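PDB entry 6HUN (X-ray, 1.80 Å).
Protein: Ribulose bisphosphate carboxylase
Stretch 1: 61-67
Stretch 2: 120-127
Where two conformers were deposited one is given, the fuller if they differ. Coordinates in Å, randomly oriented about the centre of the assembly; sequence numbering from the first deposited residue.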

# COMPACT_ATOMS: atom_id res chain seq x y z
N ARG A 61 9.98 -21.59 -6.19
CA ARG A 61 8.61 -21.21 -5.91
C ARG A 61 8.41 -19.73 -6.04
O ARG A 61 7.39 -19.30 -6.57
CB ARG A 61 8.19 -21.67 -4.51
CG ARG A 61 7.88 -23.17 -4.43
CD ARG A 61 7.85 -23.59 -2.99
NE ARG A 61 7.77 -25.04 -2.89
CZ ARG A 61 6.64 -25.69 -2.66
NH1 ARG A 61 5.52 -24.99 -2.51
NH2 ARG A 61 6.62 -27.02 -2.61
N ILE A 62 9.38 -18.92 -5.55
CA ILE A 62 9.31 -17.47 -5.73
C ILE A 62 9.30 -17.12 -7.22
O ILE A 62 8.47 -16.34 -7.69
CB ILE A 62 10.46 -16.77 -5.00
CG1 ILE A 62 10.32 -16.89 -3.46
CG2 ILE A 62 10.55 -15.26 -5.42
CD1 ILE A 62 11.64 -16.49 -2.77
N ALA A 63 10.22 -17.71 -7.99
CA ALA A 63 10.29 -17.39 -9.42
C ALA A 63 9.00 -17.76 -10.15
O ALA A 63 8.53 -17.00 -11.00
CB ALA A 63 11.51 -18.09 -10.07
N ALA A 64 8.42 -18.92 -9.84
CA ALA A 64 7.18 -19.35 -10.49
C ALA A 64 6.01 -18.48 -10.09
O ALA A 64 5.22 -18.04 -10.93
CB ALA A 64 6.88 -20.81 -10.14
N GLU A 65 5.87 -18.23 -8.79
CA GLU A 65 4.72 -17.47 -8.33
C GLU A 65 4.75 -16.03 -8.83
O GLU A 65 3.69 -15.44 -9.07
CB GLU A 65 4.64 -17.53 -6.80
CG GLU A 65 3.56 -16.61 -6.14
CD GLU A 65 2.12 -17.01 -6.46
OE1 GLU A 65 1.27 -16.11 -6.58
OE2 GLU A 65 1.85 -18.22 -6.60
N SER A 66 5.94 -15.43 -8.96
CA SER A 66 6.02 -14.06 -9.42
C SER A 66 6.09 -13.95 -10.94
O SER A 66 6.30 -12.86 -11.46
CB SER A 66 7.23 -13.33 -8.77
OG SER A 66 8.43 -14.03 -9.07
N SER A 67 5.86 -15.05 -11.67
CA SER A 67 5.83 -14.96 -13.13
C SER A 67 4.64 -15.75 -13.68
O SER A 67 3.51 -15.29 -13.55
CB SER A 67 7.18 -15.38 -13.75
OG SER A 67 7.54 -16.75 -13.61
N SER A 120 2.15 -6.16 -8.38
CA SER A 120 1.38 -7.39 -8.21
C SER A 120 2.22 -8.63 -8.50
O SER A 120 1.85 -9.71 -8.03
CB SER A 120 0.16 -7.41 -9.12
OG SER A 120 0.56 -7.52 -10.48
N SER A 121 3.29 -8.49 -9.28
CA SER A 121 4.19 -9.61 -9.60
C SER A 121 5.27 -9.75 -8.53
O SER A 121 5.31 -10.72 -7.76
CB SER A 121 4.87 -9.35 -10.95
OG SER A 121 3.93 -9.71 -11.99
N ILE A 122 6.13 -8.75 -8.47
CA ILE A 122 7.35 -8.84 -7.65
C ILE A 122 7.10 -8.48 -6.19
O ILE A 122 7.89 -8.89 -5.31
CB ILE A 122 8.41 -7.97 -8.32
CG1 ILE A 122 8.85 -8.69 -9.61
CG2 ILE A 122 9.64 -7.74 -7.45
CD1 ILE A 122 9.83 -7.91 -10.40
N LEU A 123 6.03 -7.73 -5.91
CA LEU A 123 5.64 -7.42 -4.52
C LEU A 123 4.32 -8.06 -4.15
O LEU A 123 3.59 -7.53 -3.31
CB LEU A 123 5.53 -5.89 -4.26
CG LEU A 123 6.78 -5.13 -4.73
CD1 LEU A 123 6.56 -3.61 -4.44
CD2 LEU A 123 8.03 -5.67 -4.02
N GLY A 124 3.99 -9.22 -4.72
CA GLY A 124 2.60 -9.65 -4.56
C GLY A 124 2.45 -10.87 -3.67
O GLY A 124 2.81 -10.85 -2.48
N ASN A 125 1.93 -11.98 -4.22
CA ASN A 125 1.60 -13.13 -3.38
C ASN A 125 2.83 -13.81 -2.78
O ASN A 125 2.67 -14.66 -1.87
CB ASN A 125 0.88 -14.19 -4.24
CG ASN A 125 -0.56 -13.86 -4.50
OD1 ASN A 125 -1.14 -12.99 -3.86
ND2 ASN A 125 -1.17 -14.57 -5.47
N ILE A 126 4.00 -13.59 -3.37
CA ILE A 126 5.19 -14.29 -2.88
C ILE A 126 5.42 -14.05 -1.39
O ILE A 126 5.97 -14.90 -0.70
CB ILE A 126 6.44 -13.91 -3.70
CG1 ILE A 126 6.66 -12.38 -3.77
CG2 ILE A 126 6.39 -14.66 -5.11
CD1 ILE A 126 8.00 -12.14 -4.62
N PHE A 127 4.92 -12.93 -0.84
CA PHE A 127 5.19 -12.66 0.56
C PHE A 127 4.44 -13.59 1.48
O PHE A 127 4.82 -13.73 2.66
CB PHE A 127 4.72 -11.26 0.94
CG PHE A 127 5.62 -10.14 0.47
CD1 PHE A 127 6.94 -10.00 0.98
CD2 PHE A 127 5.14 -9.25 -0.49
CE1 PHE A 127 7.75 -8.95 0.57
CE2 PHE A 127 5.94 -8.19 -0.94
CZ PHE A 127 7.27 -8.04 -0.37

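The most unusual feature of this contact is a buried backbone acceptor left without a donor: Ser 66 O is covered by the packing of the two stretches, yet no hydrogen-bonding partner for it exists anywhere in the model. The residue that carries it is otherwise well satisfied. Ser 66 is the first residue after the helix to leave helical phi/psi (-88/10), and its N still donates to Ile 62 O at 3.0 Å, in the last turn's i to i-4 pattern. Its side chain, with chi1 at 58° (p), folds back so that Ser 66 OG donates to the same Ile 62 O at 2.7 Å. One carbonyl therefore accepts from both the backbone and the side chain of Ser 66. A similar turning back follows at Ser 67, where OG reaches Ala 63 O at 2.8 Å while N bonds to Ala 64 O at 3.1 Å, the shorter i to i-3 spacing of a tightening helix end.

Two points of close backbone approach define the arrangement. The CA atoms of Ser 66 and Ser 121 lie 4.8 Å apart, and those of Ile 62 and Ile 126 lie 5.9 Å apart. The approach is closest at the two serines, where Ser 66 CB meets a backbone carbonyl; at the isoleucines the side chain of Ile 126 packs against the helix end. At the first point, Ser 66 CB sits 3.4 Å from Ser 121 O, a van der Waals contact between a carbon and a carbonyl oxygen, with the hydroxyl of Ser 66 turned back to Ile 62 O in the preceding helix.

At the second point the main filler is Ile 126, which has the largest covered area of any residue here, 80 Å². Its CA-to-CB bond points toward stretch 1, and chi1 is 53° (p). The methyl CG2 meets three residues: it lies 3.7 Å from Ile 62 O, 3.6 Å from Glu 65 CG and 4.0 Å from both N and CB of Ser 66. It thus packs over the helix end, including the carbonyl that already holds two donors. The other branch carries CD1 to 4.1 Å from Ile 62 CG2, an apolar pairing that excludes solvent without directional bonding.

A single hydrogen bond joins the stretches directly. Asn 125 ND2 donates to Glu 65 OE1 at 3.1 Å with an N-H...acceptor angle of 149°, somewhat bent but sound. The amide is neutral, so this is a hydrogen bond to a carboxylate, not an ion pair. Both CA-to-CB bonds point toward the opposing stretch, and Glu 65 OE1 also comes within 3.1 Å of Asn 125 CB. Both residues are partly exposed, so this polar link lies beside the buried apolar packing of Ile 62 and Ile 126.

At Gly 124, with phi/psi of -111/-118, an ideal CB would fall 2.1 Å from Ser 120 O, a clash within its own stretch. In all, the contact buries 303 Å² summed over both sides.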